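Local coordinates for protein hemolysin BL lytic component L1 (Bacillus cereus, PDB 7NMQ) that serves as the L1 lytic component of haemolysin BL, a ClyA-like alpha-helical pore-forming enterotoxin, and probably acts with its partner components to perforate membranes, at residues Glu127-Ile132 and Asn306-Trp311; Asp71-Gln76 and Lys133-Phe138; Lys79-Ile84 and Glu355-Asp360; Gly6-Lys11 and Trp311-Ala316. One frame throughout, in Å; residues are numbered along the deposited sequence.

In the fold
All four contacts lie in one stretch of the elongated helical bundle. Interactions 1 and 2 sit on consecutive turns of helix 107-154, their centres about 13 Å apart, and bind it to helices 275-325 and 45-103. Interaction 3 joins helix 45-103 to the end of helix 330-357 and the residues just after it; interaction 4 sets the start of helix 10-33 against helix 275-325 and shares Trp311 with interaction 1, their centres about 11 Å apart. Interactions 2 and 4 are farthest apart, about 23 Å between centres, and do not touch. Residues 6-11 come first along the chain and 355-360 last, so segments near both ends pack against the helices between them.

Interaction 1 (Glu127-Ile132 and Asn306-Trp311); sequences EVTDVI and NIQKQW
Gln308 holds CG anti to its backbone N (chi1 175°) and Val128 does the same with CG1 (chi1 177°). The Val128 CG1 methyl settles 3.9 Å from Gln308 CB. The other methyl, CG2, turns to Ile307, whose CG2 lies 4.1 Å from Val128 CG2; these two branched side chains cross at about a right angle. Val128 CG2 also approaches Trp311 CD1 at 4.3 Å, so a single methyl serves both an aliphatic branch and the pyrrole part of an indole. The backbones belong to helices 107-154 and 275-325, nearly antiparallel here (166°) with segment axes 9.6 Å apart: two long rods of the helical bundle that places this toxin with the ClyA-like family. Thr80 of helix 45-103 packs on Val128, while Leu10, Ala13 and Thr17 of helix 10-33 meet Ile307, so this apolar strip lies where four helices meet. Toward the margin the contact turns polar. Gln308 NE2 hydrogen-bonds to the backbone O of Ser125, one turn before Thr129, whose own hydroxyl is modelled too close to that nitrogen to support any conclusion. Ile132 CD1 stands 4.2 Å from Gln308 OE1. Within 306-311, Asn306 OD1 accepts from two donors, Lys309 NZ at 2.6 Å and Gln310 NE2 at 3.2 Å, the amide donor standing above the carbonyl plane.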
loop_
_atom_site.group_PDB
_atom_site.type_symbol
_atom_site.label_atom_id
_atom_site.label_comp_id
_atom_site.label_asym_id
_atom_site.label_seq_id
_atom_site.Cartn_x
_atom_site.Cartn_y
_atom_site.Cartn_z
ATOM N N GLU A 127 -11.474 13.840 -7.022
ATOM C CA GLU A 127 -11.702 12.805 -5.995
ATOM C C GLU A 127 -10.360 12.372 -5.414
ATOM O O GLU A 127 -10.295 12.149 -4.182
ATOM C CB GLU A 127 -12.458 11.597 -6.512
ATOM C CG GLU A 127 -13.939 11.875 -6.741
ATOM C CD GLU A 127 -14.825 10.635 -6.829
ATOM O OE1 GLU A 127 -14.394 9.486 -6.396
ATOM O OE2 GLU A 127 -15.967 10.808 -7.288
ATOM N N VAL A 128 -9.308 12.275 -6.221
ATOM C CA VAL A 128 -7.993 11.861 -5.669
ATOM C C VAL A 128 -7.555 12.907 -4.653
ATOM O O VAL A 128 -6.988 12.527 -3.625
ATOM C CB VAL A 128 -6.881 11.647 -6.712
ATOM C CG1 VAL A 128 -5.558 11.298 -6.052
ATOM C CG2 VAL A 128 -7.253 10.564 -7.669
ATOM N N THR A 129 -7.708 14.193 -4.927
ATOM C CA THR A 129 -7.344 15.273 -3.984
ATOM C C THR A 129 -7.989 15.005 -2.625
ATOM O O THR A 129 -7.299 15.154 -1.581
ATOM C CB THR A 129 -7.771 16.644 -4.499
ATOM O OG1 THR A 129 -6.921 16.839 -5.624
ATOM C CG2 THR A 129 -7.620 17.728 -3.457
ATOM N N ASP A 130 -9.251 14.596 -2.617
ATOM C CA ASP A 130 -9.981 14.327 -1.347
ATOM C C ASP A 130 -9.368 13.124 -0.618
ATOM O O ASP A 130 -9.271 13.126 0.616
ATOM C CB ASP A 130 -11.468 14.090 -1.598
ATOM C CG ASP A 130 -12.164 15.334 -2.135
ATOM O OD1 ASP A 130 -11.574 16.460 -2.011
ATOM O OD2 ASP A 130 -13.270 15.181 -2.669
ATOM N N VAL A 131 -8.987 12.116 -1.364
ATOM C CA VAL A 131 -8.403 10.901 -0.770
ATOM C C VAL A 131 -7.046 11.279 -0.203
ATOM O O VAL A 131 -6.716 10.860 0.915
ATOM C CB VAL A 131 -8.298 9.760 -1.777
ATOM C CG1 VAL A 131 -7.564 8.571 -1.187
ATOM C CG2 VAL A 131 -9.663 9.355 -2.282
ATOM N N ILE A 132 -6.259 12.039 -0.919
ATOM C CA ILE A 132 -4.963 12.490 -0.384
ATOM C C ILE A 132 -5.193 13.277 0.912
ATOM O O ILE A 132 -4.368 13.079 1.839
ATOM C CB ILE A 132 -4.175 13.253 -1.449
ATOM C CG1 ILE A 132 -3.823 12.351 -2.647
ATOM C CG2 ILE A 132 -2.982 13.943 -0.800
ATOM C CD1 ILE A 132 -3.271 13.090 -3.830
ATOM N N ASN A 306 0.698 10.820 -7.927
ATOM C CA ASN A 306 1.082 10.463 -9.313
ATOM C C ASN A 306 -0.191 10.147 -10.104
ATOM O O ASN A 306 -0.319 10.605 -11.237
ATOM C CB ASN A 306 2.061 9.302 -9.357
ATOM C CG ASN A 306 2.585 9.073 -10.750
ATOM O OD1 ASN A 306 2.998 10.017 -11.434
ATOM N ND2 ASN A 306 2.491 7.847 -11.210
ATOM N N ILE A 307 -1.143 9.434 -9.510
ATOM C CA ILE A 307 -2.438 9.130 -10.180
ATOM C C ILE A 307 -3.125 10.450 -10.506
ATOM O O ILE A 307 -3.629 10.617 -11.641
ATOM C CB ILE A 307 -3.336 8.201 -9.350
ATOM C CG1 ILE A 307 -2.698 6.806 -9.295
ATOM C CG2 ILE A 307 -4.773 8.152 -9.848
ATOM C CD1 ILE A 307 -3.422 5.803 -8.428
ATOM N N GLN A 308 -3.147 11.388 -9.565
ATOM C CA GLN A 308 -3.768 12.706 -9.823
ATOM C C GLN A 308 -3.078 13.399 -11.013
ATOM O O GLN A 308 -3.797 13.918 -11.897
ATOM C CB GLN A 308 -3.680 13.571 -8.577
ATOM C CG GLN A 308 -4.215 14.952 -8.893
ATOM C CD GLN A 308 -4.476 15.690 -7.635
ATOM O OE1 GLN A 308 -3.552 16.005 -6.906
ATOM N NE2 GLN A 308 -5.757 15.917 -7.375
ATOM N N LYS A 309 -1.761 13.413 -11.056
ATOM C CA LYS A 309 -0.980 13.998 -12.164
ATOM C C LYS A 309 -1.388 13.330 -13.482
ATOM O O LYS A 309 -1.550 14.063 -14.486
ATOM C CB LYS A 309 0.518 13.845 -11.916
ATOM C CG LYS A 309 1.432 14.334 -13.030
ATOM C CD LYS A 309 2.896 14.435 -12.614
ATOM C CE LYS A 309 3.445 13.140 -12.073
ATOM N NZ LYS A 309 3.188 12.022 -13.006
ATOM N N GLN A 310 -1.578 12.014 -13.495
ATOM C CA GLN A 310 -1.918 11.286 -14.740
ATOM C C GLN A 310 -3.314 11.702 -15.188
ATOM O O GLN A 310 -3.497 11.922 -16.420
ATOM C CB GLN A 310 -1.871 9.783 -14.622
ATOM C CG GLN A 310 -0.519 9.278 -14.173
ATOM C CD GLN A 310 0.656 9.688 -15.021
ATOM O OE1 GLN A 310 0.580 9.853 -16.247
ATOM N NE2 GLN A 310 1.797 9.784 -14.358
ATOM N N TRP A 311 -4.262 11.853 -14.267
ATOM C CA TRP A 311 -5.611 12.324 -14.697
ATOM C C TRP A 311 -5.512 13.746 -15.246
ATOM O O TRP A 311 -6.179 14.051 -16.240
ATOM C CB TRP A 311 -6.611 12.269 -13.541
ATOM C CG TRP A 311 -7.151 10.927 -13.184
ATOM C CD1 TRP A 311 -7.028 10.357 -11.956
ATOM C CD2 TRP A 311 -7.887 10.008 -14.002
ATOM N NE1 TRP A 311 -7.675 9.154 -11.945
ATOM C CE2 TRP A 311 -8.236 8.919 -13.185
ATOM C CE3 TRP A 311 -8.345 10.003 -15.318
ATOM C CZ2 TRP A 311 -8.951 7.828 -13.662
ATOM C CZ3 TRP A 311 -9.088 8.944 -15.777
ATOM C CH2 TRP A 311 -9.400 7.862 -14.958
#

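Interaction 2 (Asp71-Gln76 and Lys133-Phe138); sequences DTAKPQ and KMLQDF
Met134 and Ala73 make the apolar centre of this contact. The methionine chain is bent twice, at chi2 (-74°) and chi3 (-65°), and its last two atoms come to rest on the small alanine: Met134 SD is 3.7 Å from Ala73 CB and Met134 CE is 3.7 Å from Ala73 CA. Two further side chains of the same helix close on Ala73 CB. Leu135 CD2 reaches Ala73 CB at 4.2 Å, and Phe138 CD2 comes to 4.3 Å from Ala73 CB, the ring meeting it obliquely. The helices, 45-103 and 107-154, are consecutive in the chain and form a long antiparallel hairpin within the bundle, their segment axes 10.4 Å apart and inclined at 146°. Helix 45-103 is irregular here, with a wider pi-type turn at residues 71-73 and a kink at Pro75, whose nitrogen has no bond to the preceding turn. Tyr68, just before this turn, extends the packing onto Met134 and Phe138. A second group of contacts sets a polar side chain against an apolar one: extended Gln76 meets Met134 tip to tip, its OE1 3.5 Å from Met134 CE and its NE2 3.7 Å from Met134 CG. Charged groups bond away from the interface, Lys133 NZ to Asp137 OD2 at 3.1 Å by a salt bridge one turn along its own helix, and Lys74 to Asp25.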
loop_
_atom_site.group_PDB
_atom_site.type_symbol
_atom_site.label_atom_id
_atom_site.label_comp_id
_atom_site.label_asym_id
_atom_site.label_seq_id
_atom_site.Cartn_x
_atom_site.Cartn_y
_atom_site.Cartn_z
ATOM N N ASP A 71 -10.960 -0.148 7.481
ATOM C CA ASP A 71 -12.406 0.052 7.317
ATOM C C ASP A 71 -12.736 1.389 6.657
ATOM O O ASP A 71 -13.841 1.496 6.117
ATOM C CB ASP A 71 -13.141 -0.059 8.638
ATOM C CG ASP A 71 -12.998 -1.416 9.313
ATOM O OD1 ASP A 71 -12.733 -2.410 8.604
ATOM O OD2 ASP A 71 -13.183 -1.475 10.526
ATOM N N THR A 72 -11.850 2.374 6.735
ATOM C CA THR A 72 -12.168 3.735 6.257
ATOM C C THR A 72 -11.149 4.198 5.206
ATOM O O THR A 72 -11.596 4.560 4.092
ATOM C CB THR A 72 -12.302 4.707 7.425
ATOM O OG1 THR A 72 -13.271 4.163 8.320
ATOM C CG2 THR A 72 -12.699 6.100 6.973
ATOM N N ALA A 73 -9.861 4.208 5.499
ATOM C CA ALA A 73 -8.856 4.770 4.562
ATOM C C ALA A 73 -8.698 3.875 3.339
ATOM O O ALA A 73 -8.741 4.363 2.179
ATOM C CB ALA A 73 -7.539 4.960 5.249
ATOM N N LYS A 74 -8.580 2.575 3.554
ATOM C CA LYS A 74 -8.366 1.667 2.410
ATOM C C LYS A 74 -9.510 1.805 1.405
ATOM O O LYS A 74 -9.228 1.859 0.201
ATOM C CB LYS A 74 -8.152 0.218 2.850
ATOM C CG LYS A 74 -7.955 -0.732 1.674
ATOM C CD LYS A 74 -7.460 -2.072 2.078
ATOM C CE LYS A 74 -8.443 -2.743 3.006
ATOM N NZ LYS A 74 -7.993 -4.117 3.266
ATOM N N PRO A 75 -10.797 1.719 1.796
ATOM C CA PRO A 75 -11.854 1.809 0.789
ATOM C C PRO A 75 -11.788 3.085 -0.040
ATOM O O PRO A 75 -12.208 3.032 -1.183
ATOM C CB PRO A 75 -13.161 1.778 1.581
ATOM C CG PRO A 75 -12.787 1.092 2.871
ATOM C CD PRO A 75 -11.330 1.373 3.124
ATOM N N GLN A 76 -11.288 4.181 0.497
ATOM C CA GLN A 76 -11.139 5.406 -0.311
ATOM C C GLN A 76 -10.049 5.244 -1.368
ATOM O O GLN A 76 -10.225 5.761 -2.518
ATOM C CB GLN A 76 -10.839 6.634 0.532
ATOM C CG GLN A 76 -11.980 7.034 1.439
ATOM C CD GLN A 76 -11.853 8.501 1.796
ATOM O OE1 GLN A 76 -11.087 9.277 1.204
ATOM N NE2 GLN A 76 -12.639 8.904 2.751
ATOM N N LYS A 133 -6.207 14.138 1.002
ATOM C CA LYS A 133 -6.408 14.927 2.252
ATOM C C LYS A 133 -6.719 13.952 3.397
ATOM O O LYS A 133 -6.163 14.148 4.526
ATOM C CB LYS A 133 -7.507 15.988 2.074
ATOM C CG LYS A 133 -7.871 16.806 3.319
ATOM C CD LYS A 133 -6.729 17.205 4.256
ATOM C CE LYS A 133 -7.104 18.195 5.347
ATOM N NZ LYS A 133 -8.403 17.884 5.998
ATOM N N MET A 134 -7.617 12.991 3.163
ATOM C CA MET A 134 -7.960 11.951 4.166
ATOM C C MET A 134 -6.688 11.223 4.600
ATOM O O MET A 134 -6.470 11.038 5.829
ATOM C CB MET A 134 -9.035 11.021 3.602
ATOM C CG MET A 134 -9.448 9.876 4.449
ATOM S SD MET A 134 -8.251 8.510 4.552
ATOM C CE MET A 134 -8.292 7.973 2.854
ATOM N N LEU A 135 -5.807 10.881 3.661
ATOM C CA LEU A 135 -4.567 10.161 4.033
ATOM C C LEU A 135 -3.609 11.050 4.805
ATOM O O LEU A 135 -2.904 10.514 5.696
ATOM C CB LEU A 135 -3.877 9.568 2.822
ATOM C CG LEU A 135 -4.612 8.419 2.182
ATOM C CD1 LEU A 135 -3.889 8.021 0.911
ATOM C CD2 LEU A 135 -4.745 7.232 3.127
ATOM N N GLN A 136 -3.537 12.328 4.480
ATOM C CA GLN A 136 -2.641 13.251 5.197
ATOM C C GLN A 136 -3.123 13.352 6.638
ATOM O O GLN A 136 -2.249 13.271 7.527
ATOM C CB GLN A 136 -2.574 14.611 4.503
ATOM C CG GLN A 136 -1.445 15.448 5.091
ATOM C CD GLN A 136 -0.141 14.682 5.041
ATOM O OE1 GLN A 136 0.478 14.359 6.061
ATOM N NE2 GLN A 136 0.297 14.396 3.829
ATOM N N ASP A 137 -4.435 13.466 6.857
ATOM C CA ASP A 137 -5.022 13.531 8.215
ATOM C C ASP A 137 -4.628 12.239 8.969
ATOM O O ASP A 137 -4.207 12.285 10.141
ATOM C CB ASP A 137 -6.536 13.721 8.202
ATOM C CG ASP A 137 -7.029 15.069 7.689
ATOM O OD1 ASP A 137 -6.238 16.042 7.690
ATOM O OD2 ASP A 137 -8.213 15.144 7.331
ATOM N N PHE A 138 -4.758 11.104 8.307
ATOM C CA PHE A 138 -4.487 9.804 8.923
ATOM C C PHE A 138 -3.003 9.694 9.213
ATOM O O PHE A 138 -2.598 9.217 10.285
ATOM C CB PHE A 138 -4.947 8.710 7.990
ATOM C CG PHE A 138 -4.791 7.322 8.544
ATOM C CD1 PHE A 138 -5.152 7.014 9.852
ATOM C CD2 PHE A 138 -4.336 6.317 7.730
ATOM C CE1 PHE A 138 -4.985 5.720 10.339
ATOM C CE2 PHE A 138 -4.230 5.014 8.186
ATOM C CZ PHE A 138 -4.591 4.723 9.486
#

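Interaction 3 (Lys79-Ile84 and Glu355-Asp360); sequences KTARNI and EFISKD
Arg82 and Glu355 form the centre of a salt-bridge network, completed by Lys359, that ties helix 45-103 to the C-terminal region of the helical bundle. The arginine, CG anti to its backbone N and then bent at chi2 and chi3, lies alongside the glutamate and grips it end-on with two nitrogens. NH2 of Arg82 bonds almost straight (171°) to Glu355 OE2 at 2.9 Å, with that oxygen in the guanidinium plane; NH1 of Arg82 bonds to Glu355 OE1 at 2.8 Å less directly, at 131°. Because the two flat groups are turned 74° apart, Glu355 OE2 is met from above the carboxylate plane, and its anti lone pair takes Lys359 NZ at 2.6 Å. One carboxylate oxygen thus sits between two cations, which probably tempers their mutual repulsion. The third guanidinium nitrogen, Arg82 NE, donates to a water 3.2 Å away, which in turn donates to Ser358 O. The hydroxyl of Ser358 is used locally: OG donates to Glu355 O at 2.6 Å. On the other side of helix 45-103, Lys79 NZ donates to an in-plane lone pair of Asn83 OD1, and both residues also bond to Glu127. Beside the polar cluster the packing is apolar, where Ala81 CB packs against the 357-358 backbone, 3.7 Å from Ser358 N, and against Ile357 CG2, 3.9 Å from Ala81 CB.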
loop_
_atom_site.group_PDB
_atom_site.type_symbol
_atom_site.label_atom_id
_atom_site.label_comp_id
_atom_site.label_asym_id
_atom_site.label_seq_id
_atom_site.Cartn_x
_atom_site.Cartn_y
_atom_site.Cartn_z
ATOM N N LYS A 79 -11.568 3.070 -4.051
ATOM C CA LYS A 79 -12.503 3.837 -4.933
ATOM C C LYS A 79 -11.665 4.516 -6.018
ATOM O O LYS A 79 -12.209 4.699 -7.136
ATOM C CB LYS A 79 -13.324 4.842 -4.138
ATOM C CG LYS A 79 -14.281 5.715 -4.916
ATOM C CD LYS A 79 -15.378 4.981 -5.563
ATOM C CE LYS A 79 -16.549 5.882 -5.902
ATOM N NZ LYS A 79 -16.137 7.076 -6.683
ATOM N N THR A 80 -10.444 4.946 -5.747
ATOM C CA THR A 80 -9.562 5.574 -6.765
ATOM C C THR A 80 -9.394 4.556 -7.904
ATOM O O THR A 80 -9.392 4.896 -9.077
ATOM C CB THR A 80 -8.235 5.990 -6.116
ATOM O OG1 THR A 80 -8.540 6.830 -4.994
ATOM C CG2 THR A 80 -7.323 6.674 -7.110
ATOM N N ALA A 81 -9.167 3.282 -7.562
ATOM C CA ALA A 81 -9.027 2.206 -8.563
ATOM C C ALA A 81 -10.372 1.957 -9.255
ATOM O O ALA A 81 -10.385 1.719 -10.473
ATOM C CB ALA A 81 -8.464 0.933 -8.001
ATOM N N ARG A 82 -11.476 1.926 -8.515
ATOM C CA ARG A 82 -12.813 1.716 -9.099
ATOM C C ARG A 82 -13.060 2.824 -10.136
ATOM O O ARG A 82 -13.678 2.537 -11.162
ATOM C CB ARG A 82 -13.870 1.737 -7.986
ATOM C CG ARG A 82 -15.310 1.575 -8.448
ATOM C CD ARG A 82 -15.559 0.436 -9.417
ATOM N NE ARG A 82 -15.150 -0.816 -8.825
ATOM C CZ ARG A 82 -15.156 -2.011 -9.408
ATOM N NH1 ARG A 82 -15.563 -2.173 -10.658
ATOM N NH2 ARG A 82 -14.741 -3.055 -8.700
ATOM N N ASN A 83 -12.633 4.047 -9.876
ATOM C CA ASN A 83 -12.845 5.153 -10.851
ATOM C C ASN A 83 -12.095 4.870 -12.156
ATOM O O ASN A 83 -12.598 5.236 -13.207
ATOM C CB ASN A 83 -12.434 6.489 -10.252
ATOM C CG ASN A 83 -13.376 6.943 -9.170
ATOM O OD1 ASN A 83 -14.490 6.415 -9.019
ATOM N ND2 ASN A 83 -12.911 7.937 -8.406
ATOM N N ILE A 84 -10.969 4.191 -12.103
ATOM C CA ILE A 84 -10.218 3.794 -13.321
ATOM C C ILE A 84 -11.053 2.765 -14.068
ATOM O O ILE A 84 -11.222 2.849 -15.292
ATOM C CB ILE A 84 -8.806 3.316 -12.942
ATOM C CG1 ILE A 84 -8.035 4.508 -12.373
ATOM C CG2 ILE A 84 -8.136 2.693 -14.144
ATOM C CD1 ILE A 84 -6.706 4.162 -11.763
ATOM N N GLU A 355 -9.541 -3.435 -11.357
ATOM C CA GLU A 355 -10.662 -4.087 -10.666
ATOM C C GLU A 355 -10.072 -4.806 -9.432
ATOM O O GLU A 355 -10.642 -4.714 -8.318
ATOM C CB GLU A 355 -11.313 -5.066 -11.628
ATOM C CG GLU A 355 -12.368 -5.899 -10.985
ATOM C CD GLU A 355 -13.702 -5.232 -10.768
ATOM O OE1 GLU A 355 -14.034 -4.331 -11.548
ATOM O OE2 GLU A 355 -14.440 -5.685 -9.848
ATOM N N PHE A 356 -8.948 -5.499 -9.597
ATOM C CA PHE A 356 -8.283 -6.221 -8.483
ATOM C C PHE A 356 -7.949 -5.257 -7.353
ATOM O O PHE A 356 -8.266 -5.558 -6.168
ATOM C CB PHE A 356 -7.048 -6.977 -8.945
ATOM C CG PHE A 356 -6.371 -7.685 -7.802
ATOM C CD1 PHE A 356 -5.508 -7.006 -6.954
ATOM C CD2 PHE A 356 -6.647 -9.017 -7.526
ATOM C CE1 PHE A 356 -4.857 -7.669 -5.911
ATOM C CE2 PHE A 356 -6.015 -9.672 -6.481
ATOM C CZ PHE A 356 -5.118 -8.996 -5.667
ATOM N N ILE A 357 -7.347 -4.122 -7.696
ATOM C CA ILE A 357 -6.882 -3.170 -6.648
ATOM C C ILE A 357 -8.084 -2.546 -5.937
ATOM O O ILE A 357 -7.943 -2.095 -4.767
ATOM C CB ILE A 357 -5.927 -2.115 -7.241
ATOM C CG1 ILE A 357 -4.674 -2.832 -7.727
ATOM C CG2 ILE A 357 -5.609 -1.002 -6.245
ATOM C CD1 ILE A 357 -3.709 -1.998 -8.469
ATOM N N SER A 358 -9.227 -2.449 -6.601
ATOM C CA SER A 358 -10.447 -1.829 -6.048
ATOM C C SER A 358 -11.122 -2.713 -4.995
ATOM O O SER A 358 -12.121 -2.257 -4.417
ATOM C CB SER A 358 -11.445 -1.514 -7.122
ATOM O OG SER A 358 -12.096 -2.659 -7.634
ATOM N N LYS A 359 -10.664 -3.956 -4.820
ATOM C CA LYS A 359 -11.332 -4.927 -3.919
ATOM C C LYS A 359 -10.315 -5.403 -2.890
ATOM O O LYS A 359 -9.125 -5.354 -3.168
ATOM C CB LYS A 359 -11.851 -6.088 -4.749
ATOM C CG LYS A 359 -13.047 -5.709 -5.602
ATOM C CD LYS A 359 -13.619 -6.850 -6.337
ATOM C CE LYS A 359 -12.875 -7.161 -7.617
ATOM N NZ LYS A 359 -13.758 -7.879 -8.571
ATOM N N ASP A 360 -10.781 -5.788 -1.712
ATOM C CA ASP A 360 -9.823 -6.247 -0.703
ATOM C C ASP A 360 -8.931 -7.334 -1.281
ATOM O O ASP A 360 -9.425 -8.264 -1.931
ATOM C CB ASP A 360 -10.530 -6.811 0.520
ATOM C CG ASP A 360 -11.089 -5.740 1.431
ATOM O OD1 ASP A 360 -10.698 -4.564 1.270
ATOM O OD2 ASP A 360 -11.927 -6.107 2.300
HETATM O O HOH W 1 -14.511 -1.105 -5.748
#

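Interaction 4 (Gly6-Lys11 and Trp311-Ala316); sequences GPEGLK and WNTMGA
Leu10 lays its CD1 methyl over one face of the Trp311 indole, offset toward the rim and 4.3 Å above the ring plane, where CZ2 is the nearest atom. Met314 CE also packs on Leu10 CD1 at 4.1 Å, the two side chains crossing at about a right angle. A bend at chi3 (-64°) brings Met314 CE to 3.5 Å from Pro7 CA. Both contacts of this methyl hold for one of two modelled conformers of Met314 and are to that extent uncertain. Ile84 of helix 45-103 touches both Leu10 and Trp311, and Trp347 of helix 330-357 touches Pro7 and Met314. The N-terminal segment enters the helical bundle through a type II' turn from Pro7 to Leu10, closed by Leu10 N to Pro7 O at 3.0 Å, with Gly9 at the N-cap position of helix 10-33. Polar and mixed contacts lie to the side. Glu8 has a positive phi (56°) in the turn, and its OE1 stands 3.4 Å from Thr313 CG2 and 3.5 Å from Met314 CA. Thr313 OG1 bonds instead to Lys309 O on its own helix. Gly9 N is hydrogen-bonded to Gln310 OE1 of helix 275-325, and Lys11 forms a salt bridge with Asp349.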
loop_
_atom_site.group_PDB
_atom_site.type_symbol
_atom_site.label_atom_id
_atom_site.label_comp_id
_atom_site.label_asym_id
_atom_site.label_seq_id
_atom_site.Cartn_x
_atom_site.Cartn_y
_atom_site.Cartn_z
ATOM N N GLY A 6 -5.112 7.550 -23.987
ATOM C CA GLY A 6 -4.973 6.361 -23.154
ATOM C C GLY A 6 -4.678 6.701 -21.704
ATOM O O GLY A 6 -4.633 7.859 -21.295
ATOM N N PRO A 7 -4.550 5.645 -20.893
ATOM C CA PRO A 7 -4.381 5.803 -19.438
ATOM C C PRO A 7 -3.023 6.360 -18.974
ATOM O O PRO A 7 -2.781 6.453 -17.789
ATOM C CB PRO A 7 -4.781 4.397 -18.976
ATOM C CG PRO A 7 -4.426 3.490 -20.070
ATOM C CD PRO A 7 -4.778 4.261 -21.309
ATOM N N GLU A 8 -2.132 6.751 -19.871
ATOM C CA GLU A 8 -0.875 7.438 -19.508
ATOM C C GLU A 8 -0.136 6.524 -18.502
ATOM O O GLU A 8 -0.032 5.319 -18.772
ATOM C CB GLU A 8 -1.204 8.848 -18.998
ATOM C CG GLU A 8 -2.141 9.605 -19.900
ATOM C CD GLU A 8 -1.525 10.620 -20.826
ATOM O OE1 GLU A 8 -2.123 11.691 -20.894
ATOM O OE2 GLU A 8 -0.478 10.338 -21.475
ATOM N N GLY A 9 0.400 7.048 -17.401
ATOM C CA GLY A 9 1.160 6.274 -16.406
ATOM C C GLY A 9 0.276 5.624 -15.358
ATOM O O GLY A 9 0.831 5.265 -14.294
ATOM N N LEU A 10 -1.030 5.440 -15.600
ATOM C CA LEU A 10 -1.864 4.829 -14.533
ATOM C C LEU A 10 -1.394 3.419 -14.187
ATOM O O LEU A 10 -1.520 3.056 -12.981
ATOM C CB LEU A 10 -3.338 4.855 -14.878
ATOM C CG LEU A 10 -3.969 6.232 -14.829
ATOM C CD1 LEU A 10 -5.385 6.150 -15.393
ATOM C CD2 LEU A 10 -3.985 6.794 -13.419
ATOM N N LYS A 11 -0.875 2.648 -15.108
ATOM C CA LYS A 11 -0.522 1.239 -14.835
ATOM C C LYS A 11 0.546 1.179 -13.734
ATOM O O LYS A 11 0.369 0.447 -12.757
ATOM C CB LYS A 11 -0.064 0.567 -16.118
ATOM C CG LYS A 11 -0.329 -0.915 -16.199
ATOM C CD LYS A 11 -0.141 -1.477 -17.599
ATOM C CE LYS A 11 -0.377 -2.974 -17.629
ATOM N NZ LYS A 11 0.117 -3.576 -18.886
ATOM N N TRP A 311 -4.262 11.853 -14.267
ATOM C CA TRP A 311 -5.611 12.324 -14.697
ATOM C C TRP A 311 -5.512 13.746 -15.246
ATOM O O TRP A 311 -6.179 14.051 -16.240
ATOM C CB TRP A 311 -6.611 12.269 -13.541
ATOM C CG TRP A 311 -7.151 10.927 -13.184
ATOM C CD1 TRP A 311 -7.028 10.357 -11.956
ATOM C CD2 TRP A 311 -7.887 10.008 -14.002
ATOM N NE1 TRP A 311 -7.675 9.154 -11.945
ATOM C CE2 TRP A 311 -8.236 8.919 -13.185
ATOM C CE3 TRP A 311 -8.345 10.003 -15.318
ATOM C CZ2 TRP A 311 -8.951 7.828 -13.662
ATOM C CZ3 TRP A 311 -9.088 8.944 -15.777
ATOM C CH2 TRP A 311 -9.400 7.862 -14.958
ATOM N N ASN A 312 -4.752 14.598 -14.598
ATOM C CA ASN A 312 -4.609 15.991 -15.079
ATOM C C ASN A 312 -3.975 16.030 -16.477
ATOM O O ASN A 312 -4.457 16.785 -17.325
ATOM C CB ASN A 312 -3.836 16.825 -14.082
ATOM C CG ASN A 312 -4.624 17.025 -12.808
ATOM O OD1 ASN A 312 -5.840 16.873 -12.772
ATOM N ND2 ASN A 312 -3.924 17.423 -11.775
ATOM N N THR A 313 -2.947 15.240 -16.722
ATOM C CA THR A 313 -2.289 15.164 -18.043
ATOM C C THR A 313 -3.299 14.665 -19.069
ATOM O O THR A 313 -3.372 15.234 -20.206
ATOM C CB THR A 313 -1.043 14.295 -18.000
ATOM O OG1 THR A 313 -0.161 14.942 -17.067
ATOM C CG2 THR A 313 -0.386 14.171 -19.349
ATOM N N MET A 314 -4.073 13.662 -18.700
ATOM C CA MET A 314 -5.054 13.074 -19.625
ATOM C C MET A 314 -6.116 14.140 -19.940
ATOM O O MET A 314 -6.535 14.233 -21.098
ATOM C CB MET A 314 -5.676 11.836 -18.981
ATOM C CG MET A 314 -6.550 11.053 -19.892
ATOM S SD MET A 314 -7.329 9.754 -18.962
ATOM C CE MET A 314 -5.872 8.808 -18.492
ATOM N N GLY A 315 -6.599 14.887 -18.947
ATOM C CA GLY A 315 -7.581 15.965 -19.175
ATOM C C GLY A 315 -7.010 16.977 -20.152
ATOM O O GLY A 315 -7.741 17.400 -21.056
ATOM N N ALA A 316 -5.739 17.336 -20.034
ATOM C CA ALA A 316 -5.090 18.269 -20.994
ATOM C C ALA A 316 -5.051 17.683 -22.404
ATOM O O ALA A 316 -5.324 18.401 -23.368
ATOM C CB ALA A 316 -3.705 18.617 -20.559
#